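Local structure of FMN-dependent NADH:quinone oxidoreductase 1 (Bacillus anthracis, 3U7I) at residues C[5-10]-C[97-102]; C[25-30]-C[145-150]; C[35-40]-C[214-219]; C[112-117]-C[167-172]; C[152-157]-C[186-191]. The protein probably uses FMN to pass electrons from NADH to quinones and to cleave the azo bond of aromatic azo compounds. All coordinates share one frame; numbering follows the deposited sequence. Where two conformers were deposited one is given.

Contact 1. Residues C[5-10]-C[97-102]; sequences NKTLII and TYVIVL
L8 and I10 of strand 6-10 hydrogen-bond through their backbones to T97, V99 and V101 of strand 97-102, as parallel neighbours in the five-stranded sheet of the flavodoxin-like fold. The backbone bonds come first. L8 N donates to T97 O at 2.8 Å, and V99 N donates back to L8 O. I10 N then bonds to V99 O at 2.7 Å, and V101 N to I10 O at 3.0 Å. CA-H...O contacts add to this, such as I100 CA to I10 O at 3.3 Å. Side chains pack on both faces. T7, I9, T97 and V99 lie on the face covered by helix 22-37. T7 CG2 is 3.8 Å from T97 CG2. The hydroxyls bond elsewhere, T7 OG1 to E42 and Y34, T97 OG1 to R143. I9 CD1 reaches V99 CB at 4.1 Å. L8, Y98, I10 and I100 occupy the other face. Y98 OH bonds to F92 O and to R142. I10 and I100 run alongside each other, with I10 CD1 4.0 Å from I100 CG1.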
# COMPACT_ATOMS: atom_id res chain seq x y z
N ASN C 5 9.22 0.14 -28.29
CA ASN C 5 7.93 0.72 -28.68
C ASN C 5 6.78 -0.12 -28.12
O ASN C 5 6.03 -0.75 -28.87
CB ASN C 5 7.81 0.79 -30.20
CG ASN C 5 8.62 1.91 -30.79
OD1 ASN C 5 8.53 3.04 -30.34
ND2 ASN C 5 9.41 1.60 -31.80
N LYS C 6 6.66 -0.12 -26.79
CA LYS C 6 5.79 -1.06 -26.11
C LYS C 6 5.05 -0.36 -24.99
O LYS C 6 5.67 0.37 -24.21
CB LYS C 6 6.63 -2.21 -25.53
CG LYS C 6 5.77 -3.27 -24.83
CD LYS C 6 6.59 -4.21 -23.96
CE LYS C 6 7.56 -5.05 -24.77
NZ LYS C 6 8.03 -6.22 -23.97
N THR C 7 3.74 -0.59 -24.90
CA THR C 7 2.92 -0.09 -23.81
C THR C 7 2.60 -1.23 -22.87
O THR C 7 2.29 -2.33 -23.31
CB THR C 7 1.60 0.51 -24.34
OG1 THR C 7 1.89 1.53 -25.30
CG2 THR C 7 0.76 1.12 -23.21
N LEU C 8 2.67 -0.98 -21.57
CA LEU C 8 2.36 -2.03 -20.61
C LEU C 8 1.17 -1.63 -19.74
O LEU C 8 1.18 -0.59 -19.09
CB LEU C 8 3.59 -2.36 -19.74
CG LEU C 8 3.44 -3.35 -18.58
CD1 LEU C 8 3.07 -4.75 -19.07
CD2 LEU C 8 4.71 -3.39 -17.73
N ILE C 9 0.14 -2.47 -19.77
CA ILE C 9 -1.03 -2.29 -18.91
C ILE C 9 -0.77 -2.98 -17.58
O ILE C 9 -0.51 -4.19 -17.54
CB ILE C 9 -2.33 -2.89 -19.53
CG1 ILE C 9 -2.42 -2.60 -21.04
CG2 ILE C 9 -3.57 -2.39 -18.76
CD1 ILE C 9 -2.31 -1.13 -21.39
N ILE C 10 -0.82 -2.21 -16.49
CA ILE C 10 -0.74 -2.75 -15.14
C ILE C 10 -2.12 -2.65 -14.50
O ILE C 10 -2.53 -1.58 -14.03
CB ILE C 10 0.30 -2.01 -14.28
CG1 ILE C 10 1.67 -2.05 -14.95
CG2 ILE C 10 0.34 -2.60 -12.87
CD1 ILE C 10 2.54 -0.83 -14.63
N THR C 97 5.74 3.26 -22.15
CA THR C 97 4.43 3.81 -21.81
C THR C 97 3.73 2.86 -20.83
O THR C 97 3.64 1.65 -21.08
CB THR C 97 3.54 4.04 -23.07
OG1 THR C 97 4.20 4.93 -23.98
CG2 THR C 97 2.17 4.62 -22.69
N TYR C 98 3.27 3.39 -19.70
CA TYR C 98 2.64 2.57 -18.67
C TYR C 98 1.22 3.03 -18.43
O TYR C 98 0.94 4.23 -18.41
CB TYR C 98 3.42 2.68 -17.34
CG TYR C 98 4.88 2.30 -17.45
CD1 TYR C 98 5.28 0.96 -17.44
CD2 TYR C 98 5.87 3.28 -17.57
CE1 TYR C 98 6.62 0.61 -17.56
CE2 TYR C 98 7.21 2.95 -17.68
CZ TYR C 98 7.58 1.60 -17.67
OH TYR C 98 8.92 1.25 -17.78
N VAL C 99 0.30 2.07 -18.26
CA VAL C 99 -1.07 2.42 -17.87
C VAL C 99 -1.48 1.64 -16.62
O VAL C 99 -1.60 0.41 -16.66
CB VAL C 99 -2.10 2.18 -19.02
CG1 VAL C 99 -3.51 2.61 -18.57
CG2 VAL C 99 -1.69 2.94 -20.28
N ILE C 100 -1.69 2.35 -15.52
CA ILE C 100 -2.14 1.73 -14.27
C ILE C 100 -3.65 1.90 -14.07
O ILE C 100 -4.17 3.01 -14.11
CB ILE C 100 -1.38 2.28 -13.03
CG1 ILE C 100 0.10 1.89 -13.11
CG2 ILE C 100 -2.04 1.79 -11.72
CD1 ILE C 100 0.95 2.36 -11.94
N VAL C 101 -4.34 0.78 -13.87
CA VAL C 101 -5.78 0.78 -13.62
C VAL C 101 -6.05 0.30 -12.19
O VAL C 101 -5.64 -0.80 -11.80
CB VAL C 101 -6.54 -0.12 -14.64
CG1 VAL C 101 -8.06 0.08 -14.55
CG2 VAL C 101 -6.03 0.14 -16.07
N LEU C 102 -6.73 1.12 -11.40
CA LEU C 102 -7.03 0.73 -10.02
C LEU C 102 -8.31 1.35 -9.50
O LEU C 102 -8.68 2.46 -9.90
CB LEU C 102 -5.89 1.13 -9.08
CG LEU C 102 -5.74 2.63 -8.78
CD1 LEU C 102 -4.93 2.86 -7.51
CD2 LEU C 102 -5.11 3.34 -9.98

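Contact 2. Residues C[25-30]-C[145-150]; sequences KVFKHF and LVIQAS
I147 is the main bump on strand 145-149, and it fills a hollow between V26, F27 and F30 of helix 25-30. Its CD1 sits 3.7 Å from F27 CA, near the plane of the F27 ring at its edge. F30 CB closes the hollow, 4.2 Å from I147 CD1. The other branch, I147 CG2, meets V26 CG1 at 4.0 Å. I147 was modelled in two conformers, so these contacts hold for one of them. L145 makes the second bump. It and F30 meet tip to tip. L145 CD2 stands over one face of the F30 ring, shifted toward the rim, and lies 3.6 Å from CE1 of F30. This is a CH-pi contact. V206 of helix 195-214 touches both V26 and F30. The helix runs roughly antiparallel to the strand, at 147°, with the axes 9.1 Å apart. Helix 22-37, which follows strand 6-11, covers one face of the parallel sheet over strands 97-103 and 143-149, as in the alpha/beta/alpha sandwich of the flavodoxin-like fold.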
# COMPACT_ATOMS: atom_id res chain seq x y z
N LYS C 25 -14.22 -0.05 -17.29
CA LYS C 25 -14.92 0.59 -18.39
C LYS C 25 -14.10 1.73 -18.98
O LYS C 25 -13.95 1.83 -20.19
CB LYS C 25 -16.29 1.14 -17.97
CG LYS C 25 -17.38 0.10 -17.96
CD LYS C 25 -18.75 0.69 -17.67
CE LYS C 25 -19.72 -0.42 -17.27
NZ LYS C 25 -21.13 -0.18 -17.71
N VAL C 26 -13.59 2.61 -18.11
CA VAL C 26 -12.81 3.75 -18.56
C VAL C 26 -11.52 3.31 -19.27
O VAL C 26 -11.13 3.88 -20.29
CB VAL C 26 -12.49 4.71 -17.39
CG1 VAL C 26 -11.64 5.88 -17.86
CG2 VAL C 26 -13.79 5.20 -16.76
N PHE C 27 -10.86 2.30 -18.72
CA PHE C 27 -9.67 1.72 -19.34
C PHE C 27 -9.95 1.13 -20.73
O PHE C 27 -9.18 1.33 -21.67
CB PHE C 27 -9.05 0.63 -18.45
CG PHE C 27 -8.14 -0.30 -19.20
CD1 PHE C 27 -6.97 0.17 -19.76
CD2 PHE C 27 -8.48 -1.64 -19.36
CE1 PHE C 27 -6.13 -0.68 -20.47
CE2 PHE C 27 -7.64 -2.50 -20.06
CZ PHE C 27 -6.46 -2.01 -20.62
N LYS C 28 -11.05 0.39 -20.85
CA LYS C 28 -11.40 -0.22 -22.13
C LYS C 28 -11.71 0.85 -23.18
O LYS C 28 -11.38 0.70 -24.37
CB LYS C 28 -12.56 -1.20 -21.95
CG LYS C 28 -12.20 -2.45 -21.16
CD LYS C 28 -13.42 -3.00 -20.42
CE LYS C 28 -13.69 -4.46 -20.75
NZ LYS C 28 -13.95 -4.64 -22.21
N HIS C 29 -12.33 1.94 -22.74
CA HIS C 29 -12.56 3.08 -23.62
C HIS C 29 -11.22 3.68 -24.05
O HIS C 29 -11.02 3.97 -25.23
CB HIS C 29 -13.43 4.13 -22.92
CG HIS C 29 -13.96 5.19 -23.84
ND1 HIS C 29 -15.03 4.98 -24.68
CD2 HIS C 29 -13.56 6.46 -24.05
CE1 HIS C 29 -15.27 6.08 -25.36
NE2 HIS C 29 -14.38 7.00 -25.00
N PHE C 30 -10.32 3.87 -23.08
CA PHE C 30 -8.96 4.32 -23.39
C PHE C 30 -8.28 3.42 -24.42
O PHE C 30 -7.73 3.90 -25.41
CB PHE C 30 -8.08 4.41 -22.12
CG PHE C 30 -6.61 4.56 -22.43
CD1 PHE C 30 -6.07 5.80 -22.77
CD2 PHE C 30 -5.77 3.46 -22.41
CE1 PHE C 30 -4.72 5.93 -23.06
CE2 PHE C 30 -4.42 3.58 -22.72
CZ PHE C 30 -3.89 4.82 -23.04
N LEU C 145 0.24 6.81 -17.31
CA LEU C 145 -1.15 7.22 -17.16
C LEU C 145 -1.78 6.36 -16.08
O LEU C 145 -1.70 5.13 -16.13
CB LEU C 145 -1.91 7.08 -18.47
CG LEU C 145 -3.41 7.39 -18.40
CD1 LEU C 145 -3.66 8.90 -18.25
CD2 LEU C 145 -4.12 6.85 -19.64
N VAL C 146 -2.41 7.00 -15.10
CA VAL C 146 -3.11 6.26 -14.06
C VAL C 146 -4.62 6.46 -14.23
O VAL C 146 -5.09 7.59 -14.38
CB VAL C 146 -2.68 6.74 -12.65
CG1 VAL C 146 -3.51 6.04 -11.58
CG2 VAL C 146 -1.20 6.49 -12.44
N ILE C 147 -5.37 5.36 -14.26
CA ILE C 147 -6.83 5.42 -14.34
C ILE C 147 -7.40 4.98 -13.00
O ILE C 147 -7.38 3.79 -12.66
CB ILE C 147 -7.38 4.53 -15.48
CG1 ILE C 147 -6.95 5.10 -16.85
CG2 ILE C 147 -8.90 4.43 -15.40
CD1 ILE C 147 -7.27 4.19 -18.02
N GLN C 148 -7.95 5.93 -12.24
CA GLN C 148 -8.43 5.65 -10.88
C GLN C 148 -9.91 5.94 -10.69
O GLN C 148 -10.36 7.07 -10.92
CB GLN C 148 -7.62 6.45 -9.86
CG GLN C 148 -8.09 6.34 -8.40
CD GLN C 148 -7.23 7.17 -7.45
OE1 GLN C 148 -6.22 6.69 -6.92
NE2 GLN C 148 -7.62 8.43 -7.23
N ALA C 149 -10.67 4.93 -10.26
CA ALA C 149 -12.09 5.11 -9.92
C ALA C 149 -12.21 5.20 -8.42
O ALA C 149 -11.59 4.40 -7.71
CB ALA C 149 -12.92 3.94 -10.44
N SER C 150 -12.99 6.15 -7.93
CA SER C 150 -13.13 6.36 -6.49
C SER C 150 -14.54 6.77 -6.12
O SER C 150 -15.23 7.43 -6.90
CB SER C 150 -12.13 7.41 -5.98
OG SER C 150 -12.33 8.68 -6.59

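Contact 3. Residues C[35-40]-C[214-219]; sequences KELISN and ANKYIF
L37 and A214 meet through their CB atoms, 3.4 Å apart, tight for two carbons. L37 and K216 slide past each other in opposite directions, and CD2 of L37 lies 3.8 Å from CB of K216. The same methyl, L37 CD2, is 4.5 Å from I218 CD1. The K216 chain is bent at chi2 (-85°, which places CD) and again at chi4 (63°, which places NZ beside L37 O). The modelled separation of K216 NZ and L37 O is 2.3 Å, too short to trust. A water donates to E36 O at 2.9 Å and makes a weak bond to K216 NZ. Farther out, helix 195-214 ends in a Schellman motif at N215, which redirects the chain. I38 packs on I44 of strand 43-48, and K216 and I218 touch a crystal neighbour. The contact ties the end of helix 22-37 to the tail leaving helix 195-214, at the surface, far from the predicted FMN site. If K216 lies near its modelled place, its charge would probably interact favourably with the carbonyl end of helix 22-37.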
# COMPACT_ATOMS: atom_id res chain seq x y z
N LYS C 35 -5.62 2.34 -29.40
CA LYS C 35 -5.32 1.42 -30.50
C LYS C 35 -5.55 2.02 -31.90
O LYS C 35 -4.92 1.60 -32.87
CB LYS C 35 -6.10 0.11 -30.34
CG LYS C 35 -5.55 -0.83 -29.28
CD LYS C 35 -6.24 -2.19 -29.35
CE LYS C 35 -5.98 -3.04 -28.11
NZ LYS C 35 -4.78 -3.92 -28.19
N GLU C 36 -6.43 3.02 -31.99
CA GLU C 36 -6.71 3.70 -33.26
C GLU C 36 -5.59 4.65 -33.66
O GLU C 36 -5.42 4.96 -34.84
CB GLU C 36 -7.98 4.54 -33.15
CG GLU C 36 -9.27 3.77 -33.12
CD GLU C 36 -10.45 4.68 -32.84
OE1 GLU C 36 -10.35 5.90 -33.13
OE2 GLU C 36 -11.47 4.18 -32.31
N LEU C 37 -4.86 5.16 -32.67
CA LEU C 37 -3.89 6.23 -32.91
C LEU C 37 -2.42 5.78 -32.93
O LEU C 37 -1.59 6.43 -33.58
CB LEU C 37 -4.09 7.36 -31.89
CG LEU C 37 -5.47 8.02 -31.87
CD1 LEU C 37 -5.60 8.91 -30.64
CD2 LEU C 37 -5.74 8.81 -33.14
N ILE C 38 -2.10 4.69 -32.23
CA ILE C 38 -0.72 4.22 -32.15
C ILE C 38 -0.16 3.83 -33.53
O ILE C 38 -0.89 3.33 -34.39
CB ILE C 38 -0.52 3.03 -31.14
CG1 ILE C 38 -1.35 1.81 -31.52
CG2 ILE C 38 -0.82 3.46 -29.71
CD1 ILE C 38 -1.25 0.71 -30.49
N SER C 39 1.13 4.07 -33.72
CA SER C 39 1.82 3.65 -34.93
C SER C 39 1.91 2.12 -34.97
O SER C 39 1.74 1.46 -33.95
CB SER C 39 3.22 4.27 -34.99
OG SER C 39 3.14 5.68 -35.14
N ASN C 40 2.17 1.58 -36.15
CA ASN C 40 2.20 0.13 -36.33
C ASN C 40 3.38 -0.54 -35.61
O ASN C 40 3.42 -1.76 -35.46
CB ASN C 40 2.16 -0.25 -37.82
CG ASN C 40 3.31 0.37 -38.61
OD1 ASN C 40 3.72 1.51 -38.37
ND2 ASN C 40 3.84 -0.38 -39.57
N ALA C 214 -0.26 8.91 -28.02
CA ALA C 214 -0.01 8.45 -29.39
C ALA C 214 0.55 9.58 -30.24
O ALA C 214 1.04 9.35 -31.35
CB ALA C 214 -1.28 7.92 -30.01
N ASN C 215 0.49 10.79 -29.69
CA ASN C 215 0.99 11.99 -30.36
C ASN C 215 0.23 12.29 -31.65
O ASN C 215 0.81 12.77 -32.63
CB ASN C 215 2.48 11.87 -30.64
CG ASN C 215 3.12 13.20 -30.96
OD1 ASN C 215 2.61 14.25 -30.57
ND2 ASN C 215 4.24 13.17 -31.67
N LYS C 216 -1.07 12.01 -31.63
CA LYS C 216 -1.96 12.28 -32.77
C LYS C 216 -3.06 13.27 -32.36
O LYS C 216 -3.36 13.43 -31.17
CB LYS C 216 -2.61 10.99 -33.28
CG LYS C 216 -1.64 9.88 -33.67
CD LYS C 216 -1.14 10.04 -35.09
CE LYS C 216 -0.20 8.90 -35.48
NZ LYS C 216 -0.85 7.56 -35.47
N TYR C 217 -3.64 13.93 -33.34
CA TYR C 217 -4.80 14.76 -33.09
C TYR C 217 -5.92 14.25 -33.99
O TYR C 217 -5.74 14.10 -35.19
CB TYR C 217 -4.49 16.24 -33.39
CG TYR C 217 -5.54 17.19 -32.85
CD1 TYR C 217 -5.38 17.82 -31.62
CD2 TYR C 217 -6.71 17.45 -33.57
CE1 TYR C 217 -6.34 18.68 -31.12
CE2 TYR C 217 -7.68 18.31 -33.08
CZ TYR C 217 -7.49 18.92 -31.86
OH TYR C 217 -8.45 19.78 -31.37
N ILE C 218 -7.07 13.96 -33.40
CA ILE C 218 -8.21 13.49 -34.18
C ILE C 218 -9.32 14.56 -34.21
O ILE C 218 -9.57 15.22 -33.21
CB ILE C 218 -8.71 12.11 -33.67
CG1 ILE C 218 -9.68 11.48 -34.67
CG2 ILE C 218 -9.33 12.23 -32.28
CD1 ILE C 218 -9.83 10.00 -34.46
N PHE C 219 -9.94 14.74 -35.37
CA PHE C 219 -10.91 15.81 -35.59
C PHE C 219 -12.04 15.38 -36.53
O PHE C 219 -11.80 14.73 -37.55
CB PHE C 219 -10.19 17.06 -36.14
CG PHE C 219 -11.09 18.02 -36.90
CD1 PHE C 219 -11.90 18.93 -36.24
CD2 PHE C 219 -11.08 18.03 -38.29
CE1 PHE C 219 -12.70 19.82 -36.95
CE2 PHE C 219 -11.89 18.92 -39.01
CZ PHE C 219 -12.70 19.81 -38.34
O HOH W 1 -3.50 6.16 -36.64

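Contact 4. Residues C[112-117]-C[167-172]; sequences KLKDYM and HKYLKA
M117 and Y169 reach toward each other tip to tip, between helices 112-117 and 167-172 of the flavodoxin-like fold. The two segments run nearly parallel, at 16°, with axes 12.7 Å apart, so the contact is made by side-chain ends. M117 is a selenomethionine. Its CB lies 3.9 Å from Y169 OH. CG, beside the backbone N (chi1 -61°), meets the edge of the Y169 ring in its plane, 3.9 Å from CE2. The chain then bends, and SE of M117 lies 4.3 Å from L170 CD2. K114 crosses Y169 at about a right angle, with CE of K114 4.0 Å from the tyrosine OH. The polar ends go to the second subunit. Y169 OH bonds to N106 O of that subunit, and K114 NZ to its H105 O. K114 NZ also forms a salt bridge with D118 of its own chain. The contact therefore lies at the dimer interface. K112 NZ and D115 OD2 form a salt bridge within helix 112-117. Deeper in, toward I100 of the sheet, L113 and L170 also meet tip to tip. There L113 CD2 touches both methyls of L170, at 4.0 Å from CD1 and 4.1 Å from CD2.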
# COMPACT_ATOMS: atom_id res chain seq x y z
N LYS C 112 -1.85 -5.67 -3.96
CA LYS C 112 -1.09 -6.31 -5.03
C LYS C 112 -0.29 -5.30 -5.87
O LYS C 112 0.72 -5.66 -6.47
CB LYS C 112 -1.96 -7.22 -5.91
CG LYS C 112 -2.50 -8.47 -5.21
CD LYS C 112 -1.41 -9.30 -4.52
CE LYS C 112 -0.38 -9.87 -5.50
NZ LYS C 112 0.59 -10.82 -4.82
N LEU C 113 -0.70 -4.03 -5.88
CA LEU C 113 0.10 -2.99 -6.55
C LEU C 113 1.36 -2.68 -5.74
O LEU C 113 2.42 -2.37 -6.31
CB LEU C 113 -0.72 -1.72 -6.82
CG LEU C 113 -0.05 -0.63 -7.66
CD1 LEU C 113 0.56 -1.21 -8.93
CD2 LEU C 113 -1.04 0.49 -7.99
N LYS C 114 1.26 -2.76 -4.41
CA LYS C 114 2.46 -2.69 -3.57
C LYS C 114 3.41 -3.84 -3.89
O LYS C 114 4.61 -3.62 -4.05
CB LYS C 114 2.10 -2.67 -2.08
CG LYS C 114 3.32 -2.53 -1.16
CD LYS C 114 4.27 -1.43 -1.66
CE LYS C 114 5.32 -1.01 -0.61
NZ LYS C 114 6.15 -2.13 -0.08
N ASP C 115 2.88 -5.07 -3.98
CA ASP C 115 3.71 -6.22 -4.36
C ASP C 115 4.37 -5.97 -5.71
O ASP C 115 5.54 -6.33 -5.92
CB ASP C 115 2.88 -7.50 -4.46
CG ASP C 115 2.45 -8.02 -3.12
OD1 ASP C 115 3.08 -7.65 -2.11
OD2 ASP C 115 1.49 -8.81 -3.08
N TYR C 116 3.63 -5.38 -6.64
CA TYR C 116 4.18 -5.09 -7.96
C TYR C 116 5.32 -4.07 -7.84
O TYR C 116 6.36 -4.22 -8.48
CB TYR C 116 3.10 -4.60 -8.93
CG TYR C 116 3.61 -4.40 -10.35
CD1 TYR C 116 3.77 -5.47 -11.22
CD2 TYR C 116 3.93 -3.12 -10.81
CE1 TYR C 116 4.25 -5.27 -12.52
CE2 TYR C 116 4.41 -2.92 -12.11
CZ TYR C 116 4.56 -3.99 -12.95
OH TYR C 116 5.03 -3.76 -14.24
N MSE C 117 5.12 -3.03 -7.03
CA MSE C 117 6.18 -2.05 -6.81
C MSE C 117 7.41 -2.76 -6.26
O MSE C 117 8.53 -2.42 -6.60
CB MSE C 117 5.74 -0.93 -5.85
CG MSE C 117 4.54 -0.09 -6.32
SE MSE C 117 4.81 0.74 -8.05
CE MSE C 117 6.44 1.76 -7.62
N HIS C 167 -2.47 8.11 -5.40
CA HIS C 167 -1.89 9.07 -6.35
C HIS C 167 -0.55 9.64 -5.88
O HIS C 167 0.42 9.65 -6.63
CB HIS C 167 -2.88 10.21 -6.64
CG HIS C 167 -2.26 11.42 -7.25
ND1 HIS C 167 -1.70 11.42 -8.51
CD2 HIS C 167 -2.10 12.68 -6.77
CE1 HIS C 167 -1.22 12.62 -8.78
NE2 HIS C 167 -1.46 13.41 -7.74
N LYS C 168 -0.50 10.12 -4.64
CA LYS C 168 0.72 10.72 -4.11
C LYS C 168 1.89 9.74 -4.21
O LYS C 168 2.98 10.10 -4.68
CB LYS C 168 0.50 11.18 -2.66
CG LYS C 168 -0.40 12.40 -2.57
CD LYS C 168 -0.56 12.89 -1.14
CE LYS C 168 -1.18 14.29 -1.12
NZ LYS C 168 -1.09 14.86 0.25
N TYR C 169 1.66 8.51 -3.78
CA TYR C 169 2.70 7.49 -3.81
C TYR C 169 3.12 7.17 -5.24
O TYR C 169 4.31 7.20 -5.57
CB TYR C 169 2.23 6.24 -3.10
CG TYR C 169 3.21 5.09 -3.14
CD1 TYR C 169 4.32 5.09 -2.32
CD2 TYR C 169 3.01 4.02 -3.98
CE1 TYR C 169 5.22 4.04 -2.34
CE2 TYR C 169 3.90 2.96 -4.02
CZ TYR C 169 5.01 2.98 -3.19
OH TYR C 169 5.90 1.92 -3.20
N LEU C 170 2.16 6.85 -6.11
CA LEU C 170 2.51 6.48 -7.48
C LEU C 170 3.29 7.58 -8.22
O LEU C 170 4.32 7.29 -8.83
CB LEU C 170 1.28 6.04 -8.28
CG LEU C 170 0.65 4.72 -7.81
CD1 LEU C 170 -0.67 4.46 -8.52
CD2 LEU C 170 1.61 3.56 -8.02
N LYS C 171 2.80 8.82 -8.18
CA LYS C 171 3.51 9.93 -8.82
C LYS C 171 4.95 10.05 -8.29
O LYS C 171 5.91 10.18 -9.07
CB LYS C 171 2.78 11.25 -8.57
CG LYS C 171 3.31 12.40 -9.43
CD LYS C 171 2.63 13.71 -9.08
CE LYS C 171 3.02 14.79 -10.07
NZ LYS C 171 2.56 16.11 -9.59
N ALA C 172 5.07 10.00 -6.96
CA ALA C 172 6.37 10.11 -6.28
C ALA C 172 7.36 9.03 -6.71
O ALA C 172 8.50 9.34 -7.09
CB ALA C 172 6.18 10.09 -4.75

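Contact 5. Residues C[152-157]-C[186-191]; sequences GIYTND and RAQGTA
Q188 reaches with its side-chain amide to Y154 and T155. Q188 OE1 accepts from Y154 N at 2.8 Å. That bond is nearly straight, 169°, with its donor above the amide plane. Q188 NE2 donates to T155 OG1 at 2.6 Å, with the hydroxyl close to the amide plane. The Q188 chain, extended beyond CG (chi2 -178°), carries the amide to both. G189 N donates to G152 O at 3.0 Å, from well above the carbonyl plane. G152 O also bonds to S150 OG. Beside these bonds, I153 CG1 is 3.8 Å from G189 CA, and T155 CG2 4.1 Å from R186 CD. R186 NE forms a salt bridge with E164. The contact joins the loops after strands 143-149 and 181-187, at their C-terminal ends, the side on which flavodoxin-like proteins bind FMN. The side chain of V22, a predicted FMN residue, is about 9 Å from that of Q188. Y154 N can only donate, so the atom facing it must be the amide oxygen, which leaves NE2 for T155.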
# COMPACT_ATOMS: atom_id res chain seq x y z
N GLY C 152 -15.26 8.79 -3.50
CA GLY C 152 -15.23 10.19 -3.13
C GLY C 152 -14.62 11.09 -4.19
O GLY C 152 -14.19 10.61 -5.25
N ILE C 153 -14.60 12.39 -3.92
CA ILE C 153 -14.02 13.37 -4.83
C ILE C 153 -12.73 13.95 -4.23
O ILE C 153 -12.70 14.31 -3.05
CB ILE C 153 -15.03 14.48 -5.17
CG1 ILE C 153 -16.08 13.94 -6.15
CG2 ILE C 153 -14.34 15.70 -5.77
CD1 ILE C 153 -17.26 14.85 -6.35
N TYR C 154 -11.68 14.02 -5.06
CA TYR C 154 -10.33 14.30 -4.57
C TYR C 154 -9.72 15.60 -5.10
O TYR C 154 -8.59 15.95 -4.78
CB TYR C 154 -9.41 13.10 -4.88
CG TYR C 154 -9.78 11.92 -4.02
CD1 TYR C 154 -9.16 11.71 -2.79
CD2 TYR C 154 -10.78 11.04 -4.41
CE1 TYR C 154 -9.53 10.64 -1.98
CE2 TYR C 154 -11.15 9.97 -3.60
CZ TYR C 154 -10.52 9.78 -2.39
OH TYR C 154 -10.89 8.72 -1.60
N THR C 155 -10.50 16.33 -5.88
CA THR C 155 -10.00 17.53 -6.54
C THR C 155 -10.53 18.83 -5.92
O THR C 155 -10.50 19.89 -6.55
CB THR C 155 -10.33 17.48 -8.03
OG1 THR C 155 -11.68 17.02 -8.21
CG2 THR C 155 -9.38 16.52 -8.74
N ASN C 156 -11.01 18.75 -4.67
CA ASN C 156 -11.53 19.93 -3.96
C ASN C 156 -10.51 20.58 -3.02
O ASN C 156 -10.86 21.50 -2.27
CB ASN C 156 -12.79 19.57 -3.17
CG ASN C 156 -13.90 19.01 -4.03
OD1 ASN C 156 -14.13 19.46 -5.16
ND2 ASN C 156 -14.62 18.02 -3.50
N ASP C 157 -9.26 20.11 -3.08
CA ASP C 157 -8.18 20.60 -2.21
C ASP C 157 -8.63 20.68 -0.75
O ASP C 157 -8.50 21.72 -0.10
CB ASP C 157 -7.64 21.95 -2.70
CG ASP C 157 -6.98 21.85 -4.08
OD1 ASP C 157 -6.27 20.86 -4.35
OD2 ASP C 157 -7.20 22.76 -4.91
N ARG C 186 -9.13 10.78 -12.97
CA ARG C 186 -9.94 10.43 -11.81
C ARG C 186 -11.41 10.26 -12.17
O ARG C 186 -12.15 11.25 -12.33
CB ARG C 186 -9.80 11.50 -10.72
CG ARG C 186 -8.40 11.63 -10.14
CD ARG C 186 -8.38 12.60 -8.96
NE ARG C 186 -7.04 12.73 -8.40
CZ ARG C 186 -6.07 13.46 -8.94
NH1 ARG C 186 -6.29 14.13 -10.07
NH2 ARG C 186 -4.89 13.53 -8.36
N ALA C 187 -11.84 9.01 -12.31
CA ALA C 187 -13.26 8.72 -12.45
C ALA C 187 -13.84 8.73 -11.04
O ALA C 187 -14.21 7.69 -10.49
CB ALA C 187 -13.46 7.37 -13.10
N GLN C 188 -13.91 9.93 -10.47
CA GLN C 188 -14.22 10.11 -9.06
C GLN C 188 -15.69 10.42 -8.81
O GLN C 188 -16.43 10.80 -9.72
CB GLN C 188 -13.36 11.24 -8.49
CG GLN C 188 -13.50 12.54 -9.28
CD GLN C 188 -12.61 13.65 -8.74
OE1 GLN C 188 -11.82 13.42 -7.82
NE2 GLN C 188 -12.75 14.85 -9.29
N GLY C 189 -16.10 10.28 -7.55
CA GLY C 189 -17.46 10.58 -7.14
C GLY C 189 -18.49 9.55 -7.58
O GLY C 189 -19.64 9.91 -7.83
N THR C 190 -18.10 8.28 -7.67
CA THR C 190 -19.04 7.23 -8.06
C THR C 190 -20.12 6.98 -6.98
O THR C 190 -21.12 6.31 -7.23
CB THR C 190 -18.33 5.90 -8.44
OG1 THR C 190 -17.75 5.30 -7.27
CG2 THR C 190 -17.25 6.14 -9.49
N ALA C 191 -19.90 7.53 -5.79
CA ALA C 191 -20.86 7.34 -4.69
C ALA C 191 -21.83 8.50 -4.58
O ALA C 191 -22.87 8.38 -3.92
CB ALA C 191 -20.13 7.12 -3.38

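From the N terminus, strand 5-10 opens contact 1, helix 25-30 opens contact 2 and the helix end 35-40 opens contact 3. Strand 97-102 closes contact 1 first, so contacts 1, 2 and 3 cross one another. Helix 112-117 opens contact 4, and 145-150 then closes contact 2, crossing it. Residues 152-157 open contact 5 before 167-172 closes contact 4, so these two cross as well. Segment 186-191 closes contact 5. Last, 214-219 closes contact 3, whose loop encloses contacts 4 and 5. Contacts 1, 2 and 5 share the parallel sheet. Contact 4 joins helices on one face of it, while contacts 2 and 3 hold helix 22-37 on the other.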